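Trehalose synthase regulatory protein (Candida albicans, PDB 5HUS) probably acts as a regulatory subunit of the trehalose synthase complex, its C-terminal domain having the fold of HAD-clan trehalose-phosphatases. Local coordinates at residues A[187-191]-A[192-196]; A[75-79]-A[80-84]; A[298-301]-A[302-306]; A[112-116]-A[117-121]. All blocks are in the same frame, centred on the assembly; numbering follows the deposited sequence.

Contact 1: A[187-191]-A[192-196]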
# COMPACT_ATOMS: atom_id res chain seq x y z
N THR A 187 -1.10 0.15 14.86
CA THR A 187 -2.18 -0.78 14.56
C THR A 187 -1.68 -2.22 14.69
O THR A 187 -0.51 -2.49 14.45
CB THR A 187 -2.74 -0.55 13.14
OG1 THR A 187 -2.97 0.85 12.94
CG2 THR A 187 -4.05 -1.30 12.95
N LEU A 188 -2.56 -3.12 15.11
CA LEU A 188 -2.22 -4.54 15.16
C LEU A 188 -2.47 -5.18 13.81
O LEU A 188 -3.60 -5.18 13.32
CB LEU A 188 -3.01 -5.27 16.25
CG LEU A 188 -2.64 -6.75 16.39
CD1 LEU A 188 -1.30 -6.90 17.10
CD2 LEU A 188 -3.73 -7.53 17.12
N VAL A 189 -1.42 -5.71 13.20
CA VAL A 189 -1.52 -6.38 11.92
C VAL A 189 -0.86 -7.74 12.05
O VAL A 189 0.35 -7.83 12.21
CB VAL A 189 -0.86 -5.59 10.79
CG1 VAL A 189 -0.93 -6.37 9.49
CG2 VAL A 189 -1.53 -4.22 10.63
N ARG A 190 -1.68 -8.79 11.99
CA ARG A 190 -1.22 -10.16 12.21
C ARG A 190 -0.64 -10.30 13.61
O ARG A 190 -1.35 -10.14 14.61
CB ARG A 190 -0.18 -10.57 11.16
CG ARG A 190 -0.66 -10.43 9.72
CD ARG A 190 -0.86 -11.80 9.10
NE ARG A 190 0.27 -12.68 9.36
CZ ARG A 190 0.31 -13.97 9.04
NH1 ARG A 190 -0.72 -14.54 8.45
NH2 ARG A 190 1.39 -14.69 9.33
N ASN A 191 0.66 -10.58 13.69
CA ASN A 191 1.33 -10.72 14.97
C ASN A 191 2.37 -9.63 15.14
O ASN A 191 3.48 -9.88 15.61
CB ASN A 191 1.97 -12.10 15.09
CG ASN A 191 0.99 -13.22 14.82
OD1 ASN A 191 -0.16 -13.18 15.28
ND2 ASN A 191 1.42 -14.23 14.08
N SER A 192 2.01 -8.42 14.75
CA SER A 192 2.91 -7.29 14.88
C SER A 192 2.15 -5.98 15.06
O SER A 192 0.97 -5.88 14.73
CB SER A 192 3.83 -7.18 13.67
OG SER A 192 3.11 -6.77 12.52
N VAL A 193 2.83 -4.99 15.60
CA VAL A 193 2.30 -3.64 15.67
C VAL A 193 3.02 -2.78 14.64
O VAL A 193 4.24 -2.70 14.65
CB VAL A 193 2.49 -3.02 17.07
CG1 VAL A 193 1.99 -1.58 17.10
CG2 VAL A 193 1.79 -3.87 18.12
N ILE A 194 2.27 -2.16 13.73
CA ILE A 194 2.89 -1.24 12.78
C ILE A 194 2.55 0.21 13.12
O ILE A 194 1.39 0.54 13.38
CB ILE A 194 2.49 -1.54 11.32
CG1 ILE A 194 3.17 -0.54 10.38
CG2 ILE A 194 0.98 -1.53 11.14
CD1 ILE A 194 2.75 -0.67 8.94
N VAL A 195 3.58 1.05 13.14
CA VAL A 195 3.42 2.47 13.42
C VAL A 195 3.61 3.25 12.12
O VAL A 195 4.67 3.14 11.48
CB VAL A 195 4.43 2.94 14.50
CG1 VAL A 195 4.15 4.40 14.91
CG2 VAL A 195 4.38 2.03 15.71
N GLN A 196 2.59 4.00 11.71
CA GLN A 196 2.70 4.79 10.48
C GLN A 196 1.88 6.07 10.53
O GLN A 196 1.00 6.24 11.39
CB GLN A 196 2.28 3.95 9.25
CG GLN A 196 0.81 3.67 9.19
CD GLN A 196 0.39 3.05 7.87
OE1 GLN A 196 -0.75 3.20 7.42
NE2 GLN A 196 1.30 2.33 7.24
O HOH W 1 -0.67 1.61 11.72

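Contact 2: A[75-79]-A[80-84]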
# COMPACT_ATOMS: atom_id res chain seq x y z
N SER A 75 3.80 -1.34 -1.49
CA SER A 75 4.58 -2.27 -0.67
C SER A 75 4.96 -1.65 0.65
O SER A 75 5.18 -0.43 0.72
CB SER A 75 5.84 -2.70 -1.43
OG SER A 75 6.71 -3.46 -0.61
N TYR A 76 5.05 -2.47 1.69
CA TYR A 76 5.55 -2.01 2.99
C TYR A 76 7.07 -1.87 3.02
O TYR A 76 7.61 -1.28 3.94
CB TYR A 76 5.14 -2.97 4.11
CG TYR A 76 3.71 -2.83 4.56
CD1 TYR A 76 3.31 -1.76 5.35
CD2 TYR A 76 2.75 -3.77 4.20
CE1 TYR A 76 2.00 -1.63 5.77
CE2 TYR A 76 1.44 -3.65 4.61
CZ TYR A 76 1.07 -2.58 5.39
OH TYR A 76 -0.24 -2.46 5.80
N LEU A 77 7.74 -2.41 2.00
CA LEU A 77 9.20 -2.46 2.01
C LEU A 77 9.85 -1.09 1.84
O LEU A 77 9.27 -0.18 1.26
CB LEU A 77 9.69 -3.40 0.91
CG LEU A 77 9.24 -4.86 1.02
CD1 LEU A 77 9.75 -5.66 -0.16
CD2 LEU A 77 9.71 -5.49 2.33
N GLN A 78 11.06 -0.96 2.35
CA GLN A 78 11.77 0.30 2.27
C GLN A 78 12.33 0.52 0.86
O GLN A 78 12.46 -0.42 0.07
CB GLN A 78 12.90 0.36 3.30
CG GLN A 78 14.08 -0.57 3.03
CD GLN A 78 15.08 -0.56 4.18
OE1 GLN A 78 15.71 0.46 4.46
NE2 GLN A 78 15.22 -1.70 4.85
N ARG A 79 12.62 1.78 0.56
CA ARG A 79 13.08 2.18 -0.76
C ARG A 79 14.25 1.34 -1.24
O ARG A 79 14.24 0.83 -2.36
CB ARG A 79 13.48 3.66 -0.75
CG ARG A 79 12.29 4.61 -0.70
CD ARG A 79 12.76 6.03 -0.45
NE ARG A 79 13.28 6.17 0.90
CZ ARG A 79 13.90 7.25 1.36
NH1 ARG A 79 14.06 8.31 0.57
NH2 ARG A 79 14.35 7.28 2.61
N SER A 80 15.25 1.18 -0.38
CA SER A 80 16.47 0.49 -0.78
C SER A 80 16.22 -0.97 -1.18
O SER A 80 16.83 -1.47 -2.13
CB SER A 80 17.52 0.58 0.34
OG SER A 80 17.05 0.01 1.55
N ASP A 81 15.31 -1.65 -0.48
CA ASP A 81 14.96 -3.03 -0.85
C ASP A 81 14.22 -3.08 -2.18
O ASP A 81 14.46 -3.97 -3.00
CB ASP A 81 14.12 -3.70 0.24
CG ASP A 81 14.96 -4.11 1.45
OD1 ASP A 81 16.19 -4.00 1.38
OD2 ASP A 81 14.37 -4.55 2.46
N LEU A 82 13.30 -2.14 -2.40
CA LEU A 82 12.55 -2.11 -3.64
C LEU A 82 13.43 -1.75 -4.83
O LEU A 82 13.24 -2.28 -5.92
CB LEU A 82 11.37 -1.12 -3.53
CG LEU A 82 10.26 -1.67 -2.64
CD1 LEU A 82 9.23 -0.60 -2.30
CD2 LEU A 82 9.58 -2.88 -3.30
N ASP A 83 14.38 -0.83 -4.63
CA ASP A 83 15.30 -0.45 -5.70
C ASP A 83 16.16 -1.64 -6.12
O ASP A 83 16.44 -1.83 -7.30
CB ASP A 83 16.19 0.72 -5.27
CG ASP A 83 15.50 2.07 -5.38
OD1 ASP A 83 14.47 2.18 -6.08
OD2 ASP A 83 16.02 3.03 -4.78
N ILE A 84 16.57 -2.46 -5.15
CA ILE A 84 17.31 -3.68 -5.48
C ILE A 84 16.42 -4.65 -6.26
O ILE A 84 16.84 -5.22 -7.28
CB ILE A 84 17.85 -4.37 -4.20
CG1 ILE A 84 19.05 -3.58 -3.66
CG2 ILE A 84 18.22 -5.82 -4.49
CD1 ILE A 84 19.50 -4.01 -2.28
O HOH W 2 12.24 -3.14 3.81
O HOH W 3 15.49 2.78 2.22
O HOH W 4 17.66 1.58 3.43

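Contact 3: A[298-301]-A[302-306]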
# COMPACT_ATOMS: atom_id res chain seq x y z
N ASN A 298 -1.70 -15.78 -8.91
CA ASN A 298 -1.54 -16.12 -10.32
C ASN A 298 -2.83 -15.85 -11.09
O ASN A 298 -2.79 -15.38 -12.22
CB ASN A 298 -1.11 -17.59 -10.48
CG ASN A 298 0.32 -17.82 -10.03
OD1 ASN A 298 0.78 -17.23 -9.05
ND2 ASN A 298 1.04 -18.68 -10.75
N GLU A 299 -3.96 -16.14 -10.46
CA GLU A 299 -5.25 -15.90 -11.09
C GLU A 299 -5.48 -14.41 -11.28
O GLU A 299 -5.96 -13.97 -12.33
CB GLU A 299 -6.38 -16.50 -10.26
CG GLU A 299 -7.73 -16.40 -10.95
CD GLU A 299 -8.87 -16.92 -10.10
OE1 GLU A 299 -8.67 -17.09 -8.88
OE2 GLU A 299 -9.96 -17.16 -10.66
N LEU A 300 -5.12 -13.62 -10.27
CA LEU A 300 -5.23 -12.17 -10.34
C LEU A 300 -4.42 -11.63 -11.51
O LEU A 300 -4.93 -10.87 -12.32
CB LEU A 300 -4.77 -11.53 -9.03
CG LEU A 300 -4.67 -10.01 -9.02
CD1 LEU A 300 -6.04 -9.38 -9.13
CD2 LEU A 300 -3.95 -9.53 -7.75
N LEU A 301 -3.15 -12.01 -11.58
CA LEU A 301 -2.25 -11.47 -12.59
C LEU A 301 -2.63 -11.94 -14.00
O LEU A 301 -2.49 -11.20 -14.97
CB LEU A 301 -0.80 -11.83 -12.27
CG LEU A 301 -0.27 -11.28 -10.94
CD1 LEU A 301 1.20 -11.62 -10.72
CD2 LEU A 301 -0.49 -9.78 -10.85
N CYS A 302 -3.13 -13.16 -14.11
CA CYS A 302 -3.54 -13.69 -15.41
C CYS A 302 -4.72 -12.90 -15.97
O CYS A 302 -4.79 -12.64 -17.18
CB CYS A 302 -3.88 -15.17 -15.31
SG CYS A 302 -2.41 -16.23 -15.24
N ILE A 303 -5.64 -12.51 -15.10
CA ILE A 303 -6.76 -11.68 -15.51
C ILE A 303 -6.28 -10.29 -15.92
O ILE A 303 -6.67 -9.77 -16.97
CB ILE A 303 -7.81 -11.56 -14.39
CG1 ILE A 303 -8.50 -12.91 -14.17
CG2 ILE A 303 -8.84 -10.49 -14.74
CD1 ILE A 303 -9.35 -12.97 -12.91
N LEU A 304 -5.42 -9.68 -15.10
CA LEU A 304 -4.92 -8.34 -15.39
C LEU A 304 -4.06 -8.30 -16.66
O LEU A 304 -3.90 -7.25 -17.27
CB LEU A 304 -4.10 -7.80 -14.22
CG LEU A 304 -4.81 -7.61 -12.88
CD1 LEU A 304 -3.79 -7.09 -11.86
CD2 LEU A 304 -5.98 -6.65 -13.02
N ASN A 305 -3.50 -9.44 -17.05
CA ASN A 305 -2.63 -9.46 -18.22
C ASN A 305 -3.39 -9.86 -19.48
O ASN A 305 -2.84 -9.84 -20.58
CB ASN A 305 -1.46 -10.42 -17.99
CG ASN A 305 -0.36 -10.23 -19.02
OD1 ASN A 305 0.27 -9.18 -19.08
ND2 ASN A 305 -0.12 -11.26 -19.83
N SER A 306 -4.66 -10.21 -19.32
CA SER A 306 -5.47 -10.65 -20.46
C SER A 306 -5.82 -9.48 -21.37
O SER A 306 -6.26 -9.68 -22.51
CB SER A 306 -6.75 -11.33 -19.97
OG SER A 306 -7.65 -10.40 -19.40

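Contact 4: A[112-116]-A[117-121]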
# COMPACT_ATOMS: atom_id res chain seq x y z
N SER A 112 9.41 12.05 -1.65
CA SER A 112 9.12 11.84 -0.25
C SER A 112 7.80 12.52 0.12
O SER A 112 7.73 13.74 0.29
CB SER A 112 10.26 12.36 0.63
OG SER A 112 10.04 12.02 1.99
N LEU A 113 6.75 11.71 0.23
CA LEU A 113 5.48 12.19 0.75
C LEU A 113 5.62 12.41 2.25
O LEU A 113 5.04 13.35 2.81
CB LEU A 113 4.37 11.19 0.43
CG LEU A 113 2.92 11.61 0.63
CD1 LEU A 113 2.63 12.98 0.04
CD2 LEU A 113 2.01 10.55 0.01
N ALA A 114 6.40 11.54 2.90
CA ALA A 114 6.78 11.74 4.29
C ALA A 114 7.57 13.04 4.40
O ALA A 114 8.38 13.36 3.53
CB ALA A 114 7.61 10.56 4.79
N ASP A 115 7.30 13.81 5.45
CA ASP A 115 8.06 15.02 5.73
C ASP A 115 9.30 14.68 6.55
O ASP A 115 9.20 14.08 7.62
CB ASP A 115 7.20 16.03 6.49
CG ASP A 115 7.94 17.32 6.74
OD1 ASP A 115 8.04 18.13 5.80
OD2 ASP A 115 8.44 17.50 7.88
N LYS A 116 10.48 15.06 6.06
CA LYS A 116 11.72 14.65 6.70
C LYS A 116 11.87 15.25 8.10
O LYS A 116 12.43 14.62 8.99
CB LYS A 116 12.93 15.01 5.84
CG LYS A 116 14.20 14.30 6.29
CD LYS A 116 15.37 14.56 5.36
CE LYS A 116 16.31 13.36 5.31
NZ LYS A 116 16.57 12.79 6.67
N ASP A 117 11.36 16.47 8.30
CA ASP A 117 11.41 17.09 9.62
C ASP A 117 10.53 16.32 10.61
O ASP A 117 10.90 16.14 11.77
CB ASP A 117 10.97 18.56 9.57
CG ASP A 117 12.08 19.47 9.05
OD1 ASP A 117 13.26 19.07 9.09
OD2 ASP A 117 11.76 20.60 8.62
N GLU A 118 9.38 15.85 10.15
CA GLU A 118 8.54 14.97 10.96
C GLU A 118 9.28 13.68 11.30
O GLU A 118 9.30 13.25 12.45
CB GLU A 118 7.23 14.66 10.24
CG GLU A 118 6.29 15.86 10.11
CD GLU A 118 4.94 15.49 9.51
OE1 GLU A 118 4.69 14.28 9.30
OE2 GLU A 118 4.14 16.40 9.24
N LEU A 119 9.90 13.07 10.29
CA LEU A 119 10.66 11.84 10.50
C LEU A 119 11.80 12.04 11.50
O LEU A 119 11.96 11.25 12.43
CB LEU A 119 11.24 11.33 9.18
CG LEU A 119 10.22 10.93 8.11
CD1 LEU A 119 10.93 10.34 6.91
CD2 LEU A 119 9.21 9.94 8.68
N ASN A 120 12.59 13.09 11.29
CA ASN A 120 13.70 13.39 12.20
C ASN A 120 13.23 13.59 13.63
O ASN A 120 13.93 13.23 14.58
CB ASN A 120 14.46 14.63 11.73
CG ASN A 120 15.26 14.38 10.47
OD1 ASN A 120 15.51 13.23 10.09
ND2 ASN A 120 15.69 15.45 9.82
N SER A 121 12.04 14.16 13.79
CA SER A 121 11.52 14.48 15.11
C SER A 121 10.87 13.30 15.84
O SER A 121 11.05 13.14 17.04
CB SER A 121 10.50 15.62 15.03
OG SER A 121 11.15 16.85 14.76
O HOH W 5 5.37 12.65 7.39

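Contact 1: A[187-191]-A[192-196]
V189 and S192 face each other across the end of a tight reversal and are joined three times. V189 N donates to S192 O at 2.8 Å, S192 N returns a weak bond to V189 O, and S192 OG donates a hydrogen bond to the same V189 O at 3.0 Å, arriving in the carbonyl plane. With chi1 at 71°, OG lies between its own backbone N and carbonyl carbon, which swings it back over the turn; it also bonds R150 on the next strand. Beyond S192 the methyl CG2 of V189 meets CG2 of I194 at 3.7 Å, the two side chains slanting past one another. This is a beta hairpin of strands 184-189 and 192-197, edge strand and inner strand of a four-stranded antiparallel sheet, with R190 and N191 at the bend. T187 and I194 form a hydrogen-bonded pair, both N...O distances 2.9 Å, and a water spans T187 OG1 and I194 O. On the other face L188 CD1 lies 3.4 Å from S192 O and makes a loose apolar contact with CG2 of V193 at 4.4 Å. Helix 161-179 covers that face, I172 touching both L188 and V193.

Contact 2: A[75-79]-A[80-84]
S80 OG and Q78 OE1 face one another at 3.2 Å, and a water that accepts from S80 N at 3.1 Å lies close to the same OE1. Q78 reaches this place because chi1 of 70° folds CG back between its backbone N and carbonyl carbon. D81 comes next, its carboxylate passing obliquely beside the Q78 amide with the planes 58° apart. D81 OD2 accepts a hydrogen bond from a water at 2.9 Å, and that water accepts from Q78 N. Q78 is the N-cap residue of helix 79-86, which follows strand 69-74 of the main sheet; S75, just past that strand, probably holds the place of the motif II Ser/Thr of HAD phosphatases. At L82 the backbone N donates to Q78 O at 3.1 Å. The L82 side chain turns inward: CG lies 4.0 Å from L77 CB, crossing that side chain at about a right angle, and CD2 lies 4.0 Å from S75 OG, which accepts from L77 N in an ST turn. D83 N bonds R79 O at 2.8 Å. D83 OD1 makes a salt bridge to K103, and OD2 accepts from W110 NE1. The R79 guanidinium makes a salt bridge to D146 and a cation-pi contact with F101.

Contact 3: A[298-301]-A[302-306]
C302 N donates to N298 O at 2.9 Å, the first of three regular i to i+4 bonds that link 298-301 to 302-304. I303 N to E299 O follows, its donor tilted 28° from the carbonyl plane, and L304 N to L300 O, where the donor lies in the plane of the L300 carbonyl. N305 N comes within 2.9 Å of L301 O, but the bond is bent and weak. The I303 carbonyl is gripped twice, by S306 N at 3.1 Å and by S306 OG at 2.7 Å, the hydroxyl meeting a lone pair. Helix 297-304 is the last helix of the chain and packs against the main, mostly parallel sheet of the Rossmann-like HAD core. Its inward side is apolar: CG of L300 touches CD1 of L304 at 4.2 Å, the side chains slanting across each other, and CD2 of L301 reaches the same methyl at 4.4 Å. L300 and L304 rest on S249 and L247 of strand 243-250, L301 on L56 and L59. I303 carries CD1 back along the helix to 3.6 Å from E299 O, because CG1 is turned beside the backbone N (chi1 -68°). N305 OD1 accepts from L63 N, tying the end of the chain to helix 61-65.

Contact 4: A[112-116]-A[117-121]
D115 meets E118 both at CB and at OD2, capping the amino end of helix 116-136. CB packs on the E118 side chain, 3.7 Å from CG and close to CD. CG, trans to the backbone N (chi1 -178°), directs the carboxylate over the first turn. OD2 accepts from E118 N at 3.0 Å, approached on its anti side and 17° out of the carboxylate plane: the side-chain capping bond of an N-cap aspartate. D117 N lies almost as near to OD2, and CB of D117 presses to 3.2 Å, so this oxygen sits over the amides of the opening turn, where the helix dipole would probably favour its negative charge. The D115 backbone joins in as well: its carbonyl O takes L119 N at 2.9 Å, and a water connects D115 N to E118 OE1. One residue further, K116 O accepts from N120 N at 2.8 Å, while the lysine chain bends obliquely past the N120 amide. CD1 of L119 rests on CB of A114 at 3.9 Å. S112 OG donates to A114 O. This segment leaves edge strand 111-112 of the main sheet; K116 and D117 are exposed, while L119 touches A147 and L113 plugs between helices 200-213 and 225-229.

Overall arrangement
Contacts 2 and 4 are both helix starts that follow a strand of the main sheet, but they are capped differently: in 112-121 an aspartate takes an amide directly, whereas in 75-84 waters join the Q78 side chain to the turn. Contact 3 lies at the carboxyl end of a helix on the same sheet and combines backbone bonds with packing among L300, L301 and L304. Contact 1 belongs to the separate antiparallel sheet. Its I194 CD1 meets Y76 CE1 of contact 2 at 3.4 Å, so the loop after strand 69-74 touches that sheet. Contacts 1 to 3 are partly buried, contact 4 superficial; 3 and 4, centres about 37 Å apart, lie on opposite sides of the chain's centre.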